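Local coordinates for protein opsin (Leptosphaeria maculans, PDB 7BMH) that acts as a light-driven proton pump of the microbial rhodopsin family, using a covalently bound retinal chromophore to move protons across the membrane, at residues Glu45-Gly51 with Val255-Ile260; Tyr83-Thr87 with Leu277-His281. The contacts are given in a common frame with arbitrary orientation. Residues are numbered along the deposited sequence.

Contact 1: Glu45-Gly51 with Val255-Ile260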
loop_
_atom_site.group_PDB
_atom_site.type_symbol
_atom_site.label_atom_id
_atom_site.label_comp_id
_atom_site.label_asym_id
_atom_site.label_seq_id
_atom_site.Cartn_x
_atom_site.Cartn_y
_atom_site.Cartn_z
ATOM N N GLU A 45 10.230 21.256 -1.046
ATOM C CA GLU A 45 8.905 20.656 -1.152
ATOM C C GLU A 45 8.703 19.815 0.104
ATOM O O GLU A 45 9.329 18.757 0.256
ATOM C CB GLU A 45 8.776 19.832 -2.435
ATOM C CG GLU A 45 9.003 20.674 -3.698
ATOM C CD GLU A 45 9.027 19.871 -5.000
ATOM O OE1 GLU A 45 9.101 18.625 -4.956
ATOM O OE2 GLU A 45 8.975 20.500 -6.080
ATOM N N THR A 46 7.853 20.305 1.012
ATOM C CA THR A 46 7.658 19.718 2.335
ATOM C C THR A 46 6.190 19.858 2.745
ATOM O O THR A 46 5.413 20.563 2.090
ATOM C CB THR A 46 8.592 20.375 3.356
ATOM O OG1 THR A 46 8.340 19.832 4.657
ATOM C CG2 THR A 46 8.380 21.890 3.375
ATOM N N VAL A 47 5.803 19.160 3.830
ATOM C CA VAL A 47 4.404 19.140 4.267
ATOM C C VAL A 47 3.881 20.542 4.466
ATOM O O VAL A 47 4.545 21.396 5.063
ATOM C CB VAL A 47 4.174 18.403 5.602
ATOM C CG1 VAL A 47 3.047 17.400 5.479
ATOM C CG2 VAL A 47 5.436 17.844 6.221
ATOM N N GLY A 48 2.640 20.752 4.036
ATOM C CA GLY A 48 1.875 21.915 4.401
ATOM C C GLY A 48 0.793 21.591 5.413
ATOM O O GLY A 48 0.682 20.474 5.927
ATOM N N ASP A 49 -0.031 22.604 5.683
ATOM C CA ASP A 49 -1.070 22.485 6.696
ATOM C C ASP A 49 -2.074 21.393 6.343
ATOM O O ASP A 49 -2.448 20.583 7.199
ATOM C CB ASP A 49 -1.769 23.832 6.875
ATOM C CG ASP A 49 -2.937 23.756 7.840
ATOM O OD1 ASP A 49 -4.097 23.857 7.376
ATOM O OD2 ASP A 49 -2.693 23.581 9.058
ATOM N N SER A 50 -2.531 21.357 5.087
ATOM C CA SER A 50 -3.506 20.345 4.701
ATOM C C SER A 50 -2.901 18.948 4.760
ATOM O O SER A 50 -3.575 17.985 5.153
ATOM C CB SER A 50 -4.053 20.647 3.310
ATOM O OG SER A 50 -3.143 20.250 2.305
ATOM N N GLY A 51 -1.626 18.822 4.398
ATOM C CA GLY A 51 -0.964 17.535 4.524
ATOM C C GLY A 51 -0.812 17.102 5.970
ATOM O O GLY A 51 -1.065 15.941 6.308
ATOM N N VAL A 255 4.061 17.563 -1.958
ATOM C CA VAL A 255 3.987 16.636 -0.830
ATOM C C VAL A 255 2.558 16.548 -0.294
ATOM O O VAL A 255 2.069 15.457 0.017
ATOM C CB VAL A 255 4.989 17.054 0.263
ATOM C CG1 VAL A 255 4.851 16.165 1.494
ATOM C CG2 VAL A 255 6.402 16.986 -0.278
ATOM N N ASP A 256 1.872 17.686 -0.172
ATOM C CA ASP A 256 0.485 17.679 0.294
ATOM C C ASP A 256 -0.384 16.811 -0.607
ATOM O O ASP A 256 -1.162 15.976 -0.128
ATOM C CB ASP A 256 -0.080 19.104 0.336
ATOM C CG ASP A 256 0.527 19.968 1.456
ATOM O OD1 ASP A 256 0.639 19.490 2.598
ATOM O OD2 ASP A 256 0.872 21.147 1.194
ATOM N N GLY A 257 -0.271 17.005 -1.925
ATOM C CA GLY A 257 -1.055 16.205 -2.851
ATOM C C GLY A 257 -0.715 14.733 -2.769
ATOM O O GLY A 257 -1.601 13.874 -2.806
ATOM N N GLU A 258 0.573 14.419 -2.642
ATOM C CA GLU A 258 0.981 13.032 -2.461
ATOM C C GLU A 258 0.336 12.444 -1.210
ATOM O O GLU A 258 -0.233 11.348 -1.246
ATOM C CB GLU A 258 2.508 12.950 -2.379
ATOM C CG GLU A 258 3.072 11.578 -2.066
ATOM C CD GLU A 258 4.526 11.659 -1.682
ATOM O OE1 GLU A 258 5.193 12.576 -2.201
ATOM O OE2 GLU A 258 4.990 10.841 -0.846
ATOM N N ILE A 259 0.397 13.178 -0.099
ATOM C CA ILE A 259 -0.100 12.654 1.169
ATOM C C ILE A 259 -1.596 12.375 1.086
ATOM O O ILE A 259 -2.083 11.357 1.593
ATOM C CB ILE A 259 0.232 13.640 2.303
ATOM C CG1 ILE A 259 1.712 13.555 2.679
ATOM C CG2 ILE A 259 -0.661 13.408 3.521
ATOM C CD1 ILE A 259 2.146 14.701 3.544
ATOM N N ILE A 260 -2.348 13.269 0.440
ATOM C CA ILE A 260 -3.795 13.115 0.374
ATOM C C ILE A 260 -4.167 11.931 -0.506
ATOM O O ILE A 260 -5.112 11.193 -0.208
ATOM C CB ILE A 260 -4.442 14.424 -0.120
ATOM C CG1 ILE A 260 -4.225 15.542 0.910
ATOM C CG2 ILE A 260 -5.934 14.221 -0.415
ATOM C CD1 ILE A 260 -4.407 16.952 0.347
HETATM O O HOH W 1 3.729 22.822 1.626
#

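Contact 2: Tyr83-Thr87 with Leu277-His281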
loop_
_atom_site.group_PDB
_atom_site.type_symbol
_atom_site.label_atom_id
_atom_site.label_comp_id
_atom_site.label_asym_id
_atom_site.label_seq_id
_atom_site.Cartn_x
_atom_site.Cartn_y
_atom_site.Cartn_z
ATOM N N TYR A 83 -9.431 -13.879 10.505
ATOM C CA TYR A 83 -9.473 -12.698 9.638
ATOM C C TYR A 83 -9.476 -11.409 10.444
ATOM O O TYR A 83 -8.831 -10.430 10.054
ATOM C CB TYR A 83 -10.706 -12.707 8.739
ATOM C CG TYR A 83 -10.711 -13.785 7.711
ATOM C CD1 TYR A 83 -9.745 -13.822 6.719
ATOM C CD2 TYR A 83 -11.700 -14.763 7.717
ATOM C CE1 TYR A 83 -9.756 -14.809 5.762
ATOM C CE2 TYR A 83 -11.716 -15.757 6.770
ATOM C CZ TYR A 83 -10.744 -15.774 5.791
ATOM O OH TYR A 83 -10.753 -16.760 4.841
ATOM N N HIS A 84 -10.227 -11.375 11.549
ATOM C CA HIS A 84 -10.277 -10.167 12.361
ATOM C C HIS A 84 -8.916 -9.856 12.966
ATOM O O HIS A 84 -8.528 -8.686 13.072
ATOM C CB HIS A 84 -11.326 -10.309 13.464
ATOM C CG HIS A 84 -12.712 -10.552 12.955
ATOM N ND1 HIS A 84 -13.129 -11.782 12.492
ATOM C CD2 HIS A 84 -13.780 -9.729 12.850
ATOM C CE1 HIS A 84 -14.391 -11.702 12.114
ATOM N NE2 HIS A 84 -14.810 -10.468 12.322
ATOM N N VAL A 85 -8.175 -10.884 13.379
ATOM C CA VAL A 85 -6.847 -10.634 13.928
ATOM C C VAL A 85 -5.923 -10.081 12.847
ATOM O O VAL A 85 -5.247 -9.066 13.046
ATOM C CB VAL A 85 -6.277 -11.908 14.580
ATOM C CG1 VAL A 85 -4.826 -11.701 15.006
ATOM C CG2 VAL A 85 -7.096 -12.267 15.774
ATOM N N ILE A 86 -5.905 -10.711 11.672
ATOM C CA ILE A 86 -5.009 -10.246 10.616
ATOM C C ILE A 86 -5.370 -8.825 10.204
ATOM O O ILE A 86 -4.507 -7.943 10.104
ATOM C CB ILE A 86 -5.059 -11.202 9.416
ATOM C CG1 ILE A 86 -4.526 -12.583 9.805
ATOM C CG2 ILE A 86 -4.289 -10.620 8.257
ATOM C CD1 ILE A 86 -4.912 -13.666 8.819
ATOM N N THR A 87 -6.658 -8.588 9.958
ATOM C CA THR A 87 -7.111 -7.292 9.466
ATOM C C THR A 87 -6.949 -6.188 10.517
ATOM O O THR A 87 -6.656 -5.036 10.161
ATOM C CB THR A 87 -8.568 -7.433 8.993
ATOM O OG1 THR A 87 -8.639 -8.481 8.013
ATOM C CG2 THR A 87 -9.096 -6.146 8.384
ATOM N N LEU A 277 -14.656 -7.213 4.152
ATOM C CA LEU A 277 -14.316 -8.634 4.391
ATOM C C LEU A 277 -14.930 -9.143 5.698
ATOM O O LEU A 277 -15.609 -10.164 5.646
ATOM C CB LEU A 277 -12.794 -8.752 4.434
ATOM C CG LEU A 277 -12.230 -10.092 4.897
ATOM C CD1 LEU A 277 -12.337 -11.130 3.795
ATOM C CD2 LEU A 277 -10.784 -9.936 5.332
ATOM N N LEU A 278 -14.746 -8.427 6.797
ATOM C CA LEU A 278 -15.183 -8.948 8.116
ATOM C C LEU A 278 -16.718 -8.989 8.257
ATOM O O LEU A 278 -17.212 -9.946 8.843
ATOM C CB LEU A 278 -14.495 -8.112 9.197
ATOM C CG LEU A 278 -12.971 -8.181 9.223
ATOM C CD1 LEU A 278 -12.418 -7.329 10.349
ATOM C CD2 LEU A 278 -12.493 -9.612 9.364
ATOM N N VAL A 279 -17.431 -8.014 7.698
ATOM C CA VAL A 279 -18.921 -8.026 7.750
ATOM C C VAL A 279 -19.441 -9.162 6.869
ATOM O O VAL A 279 -20.275 -9.933 7.341
ATOM C CB VAL A 279 -19.514 -6.660 7.364
ATOM C CG1 VAL A 279 -21.013 -6.734 7.129
ATOM C CG2 VAL A 279 -19.192 -5.592 8.397
ATOM N N THR A 280 -18.902 -9.285 5.662
ATOM C CA THR A 280 -19.319 -10.368 4.744
ATOM C C THR A 280 -19.010 -11.715 5.406
ATOM O O THR A 280 -19.880 -12.576 5.364
ATOM C CB THR A 280 -18.707 -10.171 3.350
ATOM O OG1 THR A 280 -19.250 -8.990 2.762
ATOM C CG2 THR A 280 -18.958 -11.347 2.434
ATOM N N HIS A 281 -17.847 -11.857 6.040
ATOM C CA HIS A 281 -17.422 -13.126 6.695
ATOM C C HIS A 281 -18.462 -13.584 7.713
ATOM O O HIS A 281 -18.759 -14.780 7.755
ATOM C CB HIS A 281 -16.079 -12.936 7.394
ATOM C CG HIS A 281 -15.769 -13.951 8.442
ATOM N ND1 HIS A 281 -15.165 -15.156 8.150
ATOM C CD2 HIS A 281 -15.963 -13.943 9.778
ATOM C CE1 HIS A 281 -15.011 -15.848 9.257
ATOM N NE2 HIS A 281 -15.494 -15.127 10.269
#

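Contact 1: Glu45-Gly51 with Val255-Ile260
A helix that opens with glycine can borrow its first acceptor from a neighbour, and Asp256 illustrates the principle. Gly48 stands at the N-cap position of helix 49-73 and has no side chain to accept from the exposed amides. Asp256, in the first turn of helix 255-268, takes the m rotamer, which swings its carboxylate into that gap. Its OD1 receives a hydrogen bond from Gly48 N at 2.8 Å and a weak one from Gly51 N at 3.0 Å. The absence of side chains at both glycines makes room for this: an ideal CB on either would clash with the carboxylate. A water bridges the other carboxylate oxygen to the chain, donating to Thr46 O at 2.9 Å and, weakly, to Asp256 OD2 at 3.3 Å.

Apolar groups pack beside the carboxylate. Val255, in the t rotamer, sets its methyls against the incoming backbone, with CG2 3.5 Å from Glu45 O and CG1 3.9 Å from Val47 N. Val47 has its CA-to-CB bond turned away, yet an off-well chi1 near -130° brings its CG1 to 3.4 Å from Ile259 CD1. Ser50, at chi1 p, lies with OG 4.0 Å from Ile260 CD1. Glu45 extends in an m, t conformation to a salt bridge with Arg130, which also pairs with Glu258.

In seven-helix terms, the first helix is tied here to the start of the seventh. An acidic side chain from one helix thus meets the amide-rich, partially positive start of another, an electrostatically favourable match.

Contact 2: Tyr83-Thr87 with Leu277-His281
Where transmembrane helices run antiparallel, large side chains can fill the space between them, and the pairing of helix 82-102 with helix 272-282 is a clear case. The local axes approach to 10.6 Å at an angle of 175°. Tyr83 comes first, its CA-to-CB bond directed toward the partner. Its CB packs 3.6 Å from Leu278 CD2 and its CD1 lies 4.3 Å from Leu277 CD2, while the ring presents its edge to the face of His281 in an offset edge-to-face pair, with centroids 5.3 Å apart and planes at 69°. The tyrosine hydroxyl and His281 ND1 both hydrogen-bond to Ser287, through its backbone O and its OG respectively.

His84 follows, and its CA lies 6.6 Å from that of Leu278. Leu278 CD2 sits almost squarely over the imidazole, 3.6 Å from the centroid of the His84 ring and 7° off the normal, a CH-pi contact. At the ring's edge, His84 CE1 is 3.6 Å from His281 CD2, completing an aromatic cluster of Tyr83, His84 and His281. In the seven-helix rhodopsin fold, these segments belong to the second helix and to the cytoplasmic end of the seventh, the helix that carries the retinal-bearing Lys270.

One turn beyond Tyr83, Thr87 again directs its CA-to-CB bond toward the partner. Thr87 CG2 meets Leu278 CD1 at 4.0 Å, and Thr87 OG1 lies 3.7 Å from Leu277 CD2. The Thr87 hydroxyl is hydrogen-bonded to Asp150 of helix 135-155, an aspartate whose place in the third helix is consistent with that of the cytoplasmic proton donor of bacteriorhodopsin.

The two contacts occupy opposite ends of the membrane bundle, their centres about 32 Å apart and their nearest atoms about 19 Å apart, without touching. Along the chain their segments alternate: 45-51, 83-87, 255-260, 277-281. Segment 45-51 leads into helix 49-73, and 83-87 lies on the next helix, 82-102; the last two lie on 255-268 and 272-282, both stretches of the seventh transmembrane helix, with the retinal-bearing Lys270 between them. Contact 1 therefore joins the beginning of the seventh helix to the first, and contact 2 joins its end to the second, so that the chromophore-bearing helix is held against the N-terminal pair of helices on both sides of its retinal attachment.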